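Local coordinates for protein ATP-dependent 6-phosphofructokinase isozyme 2 (Escherichia coli, PDB 3UMO) that catalyses the ATP-dependent phosphorylation of D-fructose 6-phosphate to fructose 1,6-bisphosphate, the first committing step of glycolysis, as a magnesium-dependent homodimer of the PfkB (ribokinase-like) family, at residues Gly131-Ile136 and Gly160-Val165; Glu84-Thr89 and Ala112-Glu117. All coordinates share one frame; numbering follows the deposited sequence.

Contact 1. Residues Gly131-Ile136 and Gly160-Val165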
loop_
_atom_site.group_PDB
_atom_site.type_symbol
_atom_site.label_atom_id
_atom_site.label_comp_id
_atom_site.label_asym_id
_atom_site.label_seq_id
_atom_site.Cartn_x
_atom_site.Cartn_y
_atom_site.Cartn_z
ATOM N N GLY A 131 -5.789 -47.669 14.361
ATOM C CA GLY A 131 -4.349 -47.542 14.254
ATOM C C GLY A 131 -3.921 -46.569 13.172
ATOM O O GLY A 131 -2.793 -46.075 13.182
ATOM N N ALA A 132 -4.818 -46.301 12.230
ATOM C CA ALA A 132 -4.539 -45.324 11.182
ATOM C C ALA A 132 -4.549 -43.905 11.731
ATOM O O ALA A 132 -5.079 -43.644 12.812
ATOM C CB ALA A 132 -5.532 -45.458 10.041
ATOM N N ILE A 133 -3.970 -42.990 10.962
ATOM C CA ILE A 133 -3.848 -41.601 11.369
ATOM C C ILE A 133 -4.819 -40.713 10.598
ATOM O O ILE A 133 -4.954 -40.834 9.380
ATOM C CB ILE A 133 -2.400 -41.110 11.174
ATOM C CG1 ILE A 133 -1.468 -41.883 12.113
ATOM C CG2 ILE A 133 -2.278 -39.612 11.426
ATOM C CD1 ILE A 133 -0.001 -41.652 11.836
ATOM N N LEU A 134 -5.503 -39.834 11.326
ATOM C CA LEU A 134 -6.383 -38.838 10.733
ATOM C C LEU A 134 -5.902 -37.437 11.078
ATOM O O LEU A 134 -5.799 -37.072 12.253
ATOM C CB LEU A 134 -7.817 -39.010 11.232
ATOM C CG LEU A 134 -8.758 -37.911 10.730
ATOM C CD1 LEU A 134 -8.897 -38.011 9.221
ATOM C CD2 LEU A 134 -10.122 -38.007 11.421
ATOM N N VAL A 135 -5.614 -36.646 10.053
ATOM C CA VAL A 135 -5.218 -35.258 10.263
ATOM C C VAL A 135 -6.392 -34.330 10.004
ATOM O O VAL A 135 -6.844 -34.192 8.867
ATOM C CB VAL A 135 -4.051 -34.849 9.338
ATOM C CG1 VAL A 135 -3.606 -33.417 9.647
ATOM C CG2 VAL A 135 -2.886 -35.814 9.485
ATOM N N ILE A 136 -6.884 -33.692 11.061
ATOM C CA ILE A 136 -7.959 -32.717 10.940
ATOM C C ILE A 136 -7.318 -31.331 10.878
ATOM O O ILE A 136 -6.778 -30.840 11.870
ATOM C CB ILE A 136 -8.927 -32.800 12.135
ATOM C CG1 ILE A 136 -9.420 -34.234 12.317
ATOM C CG2 ILE A 136 -10.109 -31.863 11.926
ATOM C CD1 ILE A 136 -9.022 -34.849 13.637
ATOM N N GLY A 160 -9.639 -46.281 17.998
ATOM C CA GLY A 160 -8.232 -46.433 17.687
ATOM C C GLY A 160 -7.699 -45.582 16.555
ATOM O O GLY A 160 -6.575 -45.800 16.109
ATOM N N ILE A 161 -8.483 -44.617 16.087
ATOM C CA ILE A 161 -7.976 -43.680 15.085
ATOM C C ILE A 161 -7.113 -42.625 15.770
ATOM O O ILE A 161 -7.553 -41.977 16.723
ATOM C CB ILE A 161 -9.108 -42.998 14.302
ATOM C CG1 ILE A 161 -9.943 -44.049 13.566
ATOM C CG2 ILE A 161 -8.531 -41.980 13.316
ATOM C CD1 ILE A 161 -11.222 -43.510 12.971
ATOM N N ARG A 162 -5.878 -42.472 15.296
ATOM C CA ARG A 162 -4.938 -41.540 15.905
ATOM C C ARG A 162 -5.114 -40.158 15.278
ATOM O O ARG A 162 -4.923 -39.988 14.077
ATOM C CB ARG A 162 -3.503 -42.051 15.748
ATOM C CG ARG A 162 -3.267 -43.421 16.399
ATOM C CD ARG A 162 -1.927 -44.022 15.981
ATOM N NE ARG A 162 -0.795 -43.408 16.672
ATOM C CZ ARG A 162 0.478 -43.587 16.329
ATOM N NH1 ARG A 162 0.789 -44.355 15.292
ATOM N NH2 ARG A 162 1.442 -42.990 17.019
ATOM N N CYS A 163 -5.491 -39.174 16.092
ATOM C CA CYS A 163 -5.856 -37.862 15.561
ATOM C C CYS A 163 -4.778 -36.792 15.710
ATOM O O CYS A 163 -4.185 -36.623 16.779
ATOM C CB CYS A 163 -7.164 -37.382 16.195
ATOM S SG CYS A 163 -8.581 -38.429 15.786
ATOM N N ILE A 164 -4.536 -36.076 14.614
ATOM C CA ILE A 164 -3.627 -34.943 14.595
ATOM C C ILE A 164 -4.462 -33.719 14.249
ATOM O O ILE A 164 -5.302 -33.768 13.348
ATOM C CB ILE A 164 -2.522 -35.157 13.542
ATOM C CG1 ILE A 164 -1.645 -36.349 13.948
ATOM C CG2 ILE A 164 -1.684 -33.895 13.357
ATOM C CD1 ILE A 164 -0.605 -36.731 12.901
ATOM N N VAL A 165 -4.258 -32.628 14.981
ATOM C CA VAL A 165 -5.098 -31.445 14.803
ATOM C C VAL A 165 -4.280 -30.203 14.470
ATOM O O VAL A 165 -3.282 -29.913 15.126
ATOM C CB VAL A 165 -5.942 -31.167 16.069
ATOM C CG1 VAL A 165 -6.776 -29.897 15.896
ATOM C CG2 VAL A 165 -6.839 -32.362 16.398
HETATM O O HOH W 1 -0.932 -46.920 14.850
#

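Contact 2. Residues Glu84-Thr89 and Ala112-Glu117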
loop_
_atom_site.group_PDB
_atom_site.type_symbol
_atom_site.label_atom_id
_atom_site.label_comp_id
_atom_site.label_asym_id
_atom_site.label_seq_id
_atom_site.Cartn_x
_atom_site.Cartn_y
_atom_site.Cartn_z
ATOM N N GLU A 84 -20.923 -35.173 -1.190
ATOM C CA GLU A 84 -21.499 -34.122 -2.016
ATOM C C GLU A 84 -22.293 -33.169 -1.131
ATOM O O GLU A 84 -23.152 -33.600 -0.362
ATOM C CB GLU A 84 -22.385 -34.716 -3.112
ATOM C CG GLU A 84 -22.646 -33.766 -4.263
ATOM C CD GLU A 84 -23.021 -34.496 -5.536
ATOM O OE1 GLU A 84 -23.418 -35.680 -5.451
ATOM O OE2 GLU A 84 -22.911 -33.886 -6.621
ATOM N N ALA A 85 -21.986 -31.879 -1.220
ATOM C CA ALA A 85 -22.662 -30.886 -0.393
ATOM C C ALA A 85 -23.541 -29.974 -1.238
ATOM O O ALA A 85 -23.264 -29.754 -2.420
ATOM C CB ALA A 85 -21.650 -30.071 0.401
ATOM N N LYS A 86 -24.594 -29.441 -0.625
ATOM C CA LYS A 86 -25.541 -28.580 -1.331
ATOM C C LYS A 86 -24.919 -27.240 -1.711
ATOM O O LYS A 86 -25.116 -26.757 -2.822
ATOM C CB LYS A 86 -26.801 -28.363 -0.488
ATOM C CG LYS A 86 -27.604 -29.630 -0.231
ATOM C CD LYS A 86 -28.535 -29.944 -1.394
ATOM C CE LYS A 86 -29.219 -31.298 -1.221
ATOM N NZ LYS A 86 -28.293 -32.435 -1.497
ATOM N N ASP A 87 -24.175 -26.646 -0.781
ATOM C CA ASP A 87 -23.539 -25.350 -1.005
ATOM C C ASP A 87 -22.251 -25.539 -1.808
ATOM O O ASP A 87 -21.430 -26.402 -1.483
ATOM C CB ASP A 87 -23.254 -24.676 0.341
ATOM C CG ASP A 87 -23.050 -23.172 0.221
ATOM O OD1 ASP A 87 -23.373 -22.597 -0.844
ATOM O OD2 ASP A 87 -22.576 -22.566 1.207
ATOM N N TRP A 88 -22.069 -24.735 -2.852
ATOM C CA TRP A 88 -20.942 -24.935 -3.763
ATOM C C TRP A 88 -19.586 -24.594 -3.134
ATOM O O TRP A 88 -19.466 -23.655 -2.340
ATOM C CB TRP A 88 -21.142 -24.154 -5.076
ATOM C CG TRP A 88 -20.847 -22.678 -4.974
ATOM C CD1 TRP A 88 -19.617 -22.071 -5.031
ATOM C CD2 TRP A 88 -21.805 -21.625 -4.817
ATOM N NE1 TRP A 88 -19.756 -20.709 -4.905
ATOM C CE2 TRP A 88 -21.084 -20.410 -4.777
ATOM C CE3 TRP A 88 -23.194 -21.593 -4.702
ATOM C CZ2 TRP A 88 -21.720 -19.176 -4.625
ATOM C CZ3 TRP A 88 -23.821 -20.367 -4.554
ATOM C CH2 TRP A 88 -23.084 -19.176 -4.516
ATOM N N THR A 89 -18.565 -25.362 -3.507
ATOM C CA THR A 89 -17.210 -25.177 -2.989
ATOM C C THR A 89 -16.717 -23.751 -3.238
ATOM O O THR A 89 -16.710 -23.280 -4.379
ATOM C CB THR A 89 -16.236 -26.204 -3.621
ATOM O OG1 THR A 89 -16.611 -27.523 -3.202
ATOM C CG2 THR A 89 -14.789 -25.929 -3.199
ATOM N N ALA A 112 -20.930 -23.612 3.361
ATOM C CA ALA A 112 -21.700 -24.065 4.512
ATOM C C ALA A 112 -21.852 -25.583 4.495
ATOM O O ALA A 112 -21.817 -26.209 3.433
ATOM C CB ALA A 112 -23.062 -23.394 4.537
ATOM N N LEU A 113 -22.010 -26.165 5.680
ATOM C CA LEU A 113 -22.259 -27.596 5.814
ATOM C C LEU A 113 -23.524 -27.764 6.634
ATOM O O LEU A 113 -23.636 -27.185 7.712
ATOM C CB LEU A 113 -21.106 -28.284 6.547
ATOM C CG LEU A 113 -19.915 -28.835 5.767
ATOM C CD1 LEU A 113 -18.919 -29.465 6.733
ATOM C CD2 LEU A 113 -20.381 -29.851 4.739
ATOM N N ASN A 114 -24.485 -28.538 6.140
ATOM C CA ASN A 114 -25.655 -28.820 6.966
ATOM C C ASN A 114 -25.380 -30.012 7.873
ATOM O O ASN A 114 -24.320 -30.629 7.784
ATOM C CB ASN A 114 -26.941 -28.996 6.140
ATOM C CG ASN A 114 -26.880 -30.169 5.171
ATOM O OD1 ASN A 114 -26.301 -31.214 5.465
ATOM N ND2 ASN A 114 -27.496 -29.997 4.006
ATOM N N GLU A 115 -26.323 -30.329 8.750
ATOM C CA GLU A 115 -26.106 -31.395 9.718
ATOM C C GLU A 115 -25.999 -32.767 9.056
ATOM O O GLU A 115 -25.184 -33.589 9.468
ATOM C CB GLU A 115 -27.195 -31.382 10.788
ATOM C CG GLU A 115 -27.119 -30.171 11.707
ATOM C CD GLU A 115 -28.298 -30.081 12.657
ATOM O OE1 GLU A 115 -29.410 -30.504 12.275
ATOM O OE2 GLU A 115 -28.113 -29.584 13.785
ATOM N N ASP A 116 -26.808 -33.006 8.026
ATOM C CA ASP A 116 -26.761 -34.277 7.307
ATOM C C ASP A 116 -25.389 -34.496 6.679
ATOM O O ASP A 116 -24.804 -35.573 6.791
ATOM C CB ASP A 116 -27.834 -34.325 6.220
ATOM C CG ASP A 116 -27.723 -35.567 5.348
ATOM O OD1 ASP A 116 -27.475 -36.664 5.894
ATOM O OD2 ASP A 116 -27.884 -35.447 4.117
ATOM N N GLU A 117 -24.884 -33.461 6.016
ATOM C CA GLU A 117 -23.584 -33.525 5.363
ATOM C C GLU A 117 -22.450 -33.800 6.351
ATOM O O GLU A 117 -21.539 -34.575 6.057
ATOM C CB GLU A 117 -23.326 -32.240 4.567
ATOM C CG GLU A 117 -24.158 -32.152 3.283
ATOM C CD GLU A 117 -24.383 -30.726 2.808
ATOM O OE1 GLU A 117 -25.103 -30.547 1.797
ATOM O OE2 GLU A 117 -23.851 -29.787 3.440
HETATM O O HOH W 2 -26.530 -32.756 0.785
HETATM O O HOH W 3 -24.060 -27.458 1.981
#

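Contact 1. Residues Gly131-Ile136 and Gly160-Val165
Ile133 and Ile164 meet through methyl groups, CG2 of Ile133 lying 3.6 Å from CD1 of Ile164. The torsions explain it: both isoleucines share chi1 near -65°, with CG2 anti to the backbone N and CG1 anti to the carbonyl carbon, and chi2 of 174° in Ile164 then carries CD1 to Ile133 CG2. Val135 adds CG2 against Ile164 CB on the same face, which helix 254-267 covers through Leu266 and Thr263. On the other face CB of Leu134 sits 3.7 Å from CG2 of Ile161, and CD1 of Ile136 approaches CB of Cys163 at 4.1 Å; helix 146-158 packs on Ile136, Ile161 and Cys163. Arg162 starts on the Ile133 face, its CB beside Ile133 CG1, then bends at chi3 (77°). Gly131 O lies at the edge of its guanidinium, and a water donates to that oxygen and weakly accepts from Arg162 NH1.

The backbones run parallel, their short axes 4.7 Å apart. Leu134 and Ile164 each use both N and O: Leu134 N donates to Arg162 O, Ile164 N to Leu134 O at 2.9 Å, and Ile136 N to Ile164 O. These strands come before and after helix 146-158 in the chain, forming a parallel beta-alpha-beta unit of the Rossmann-like ribokinase core. The chemistry implies a pairing held by backbone hydrogen bonds, with apolar side chains facing the helices on both faces and the one charge, Arg162, near the strand start.

Contact 2. Residues Glu84-Thr89 and Ala112-Glu117
The carboxylate of Glu117 and that of Asp87 are the flat groups that reach across this contact. Lys86 N meets Glu117 OE1 from above the carboxylate plane, 41° out of it, at 2.7 Å, and CB of Ala85 covers the same face, 3.7 Å from Glu117 CD. Asn114 N donates to OE2 from the opposite face. Two waters donate to the same group from near its plane, one to OE1 while accepting from Lys86 NZ, the other to OE2 while accepting from Asp87 N and donating to Ala112 O. Asp87 presents the anti side of OD2 to Ala112 N, 2.9 Å away and only 18° out of the carboxylate plane. Its OD1 stands 3.9 Å above one face of the Trp88 ring, offset toward the rim, and forms a salt bridge with Arg90, assigned to the substrate site.

Glu117 and Asn114 make a capping box at the start of helix 115-125. Asn114 is the N-cap, its OD1 accepting from Glu117 N at 2.7 Å with the donor nearly on the extension of the amide carbonyl. The Glu117 chain leaves with CG anti to the carbonyl carbon (chi1 -73°) and is extended beyond it, which lets one carboxylate serve both the cap and the loop following strand 80-84. An alanine in place of Glu117 would probably leave Lys86 N and Asn114 N without their acceptors and open a gap beside Ala85. Lys86 crosses Glu117 at about a right angle, and its CG approaches OE1 to 3.3 Å. Its NZ stays 5.0 Å from Glu117 OE1, too far for a direct salt bridge; a water bridges the two, and the opposite charges probably still attract.

How the contacts relate
From the N terminus, the chain leaves strand 80-84 through 84-89, passes along strands 93-97 and 103-107 of the mixed sheet, and returns at 112-117, where contact 2 closes a loop with 22 intervening residues. Helix 115-125 then leads to strand 133-137. Contact 1 closes the next excursion, 23 residues containing helix 146-158, when strand 162-166 pairs beside it. The two loops are in series, neither nested nor crossed. Contact 2 ties the exit from an outermost strand of the six-stranded parallel sheet to a helix start at the surface; contact 1 joins interior strands. Their centres are 23 Å apart, and their nearest atoms about 11 Å, without touching.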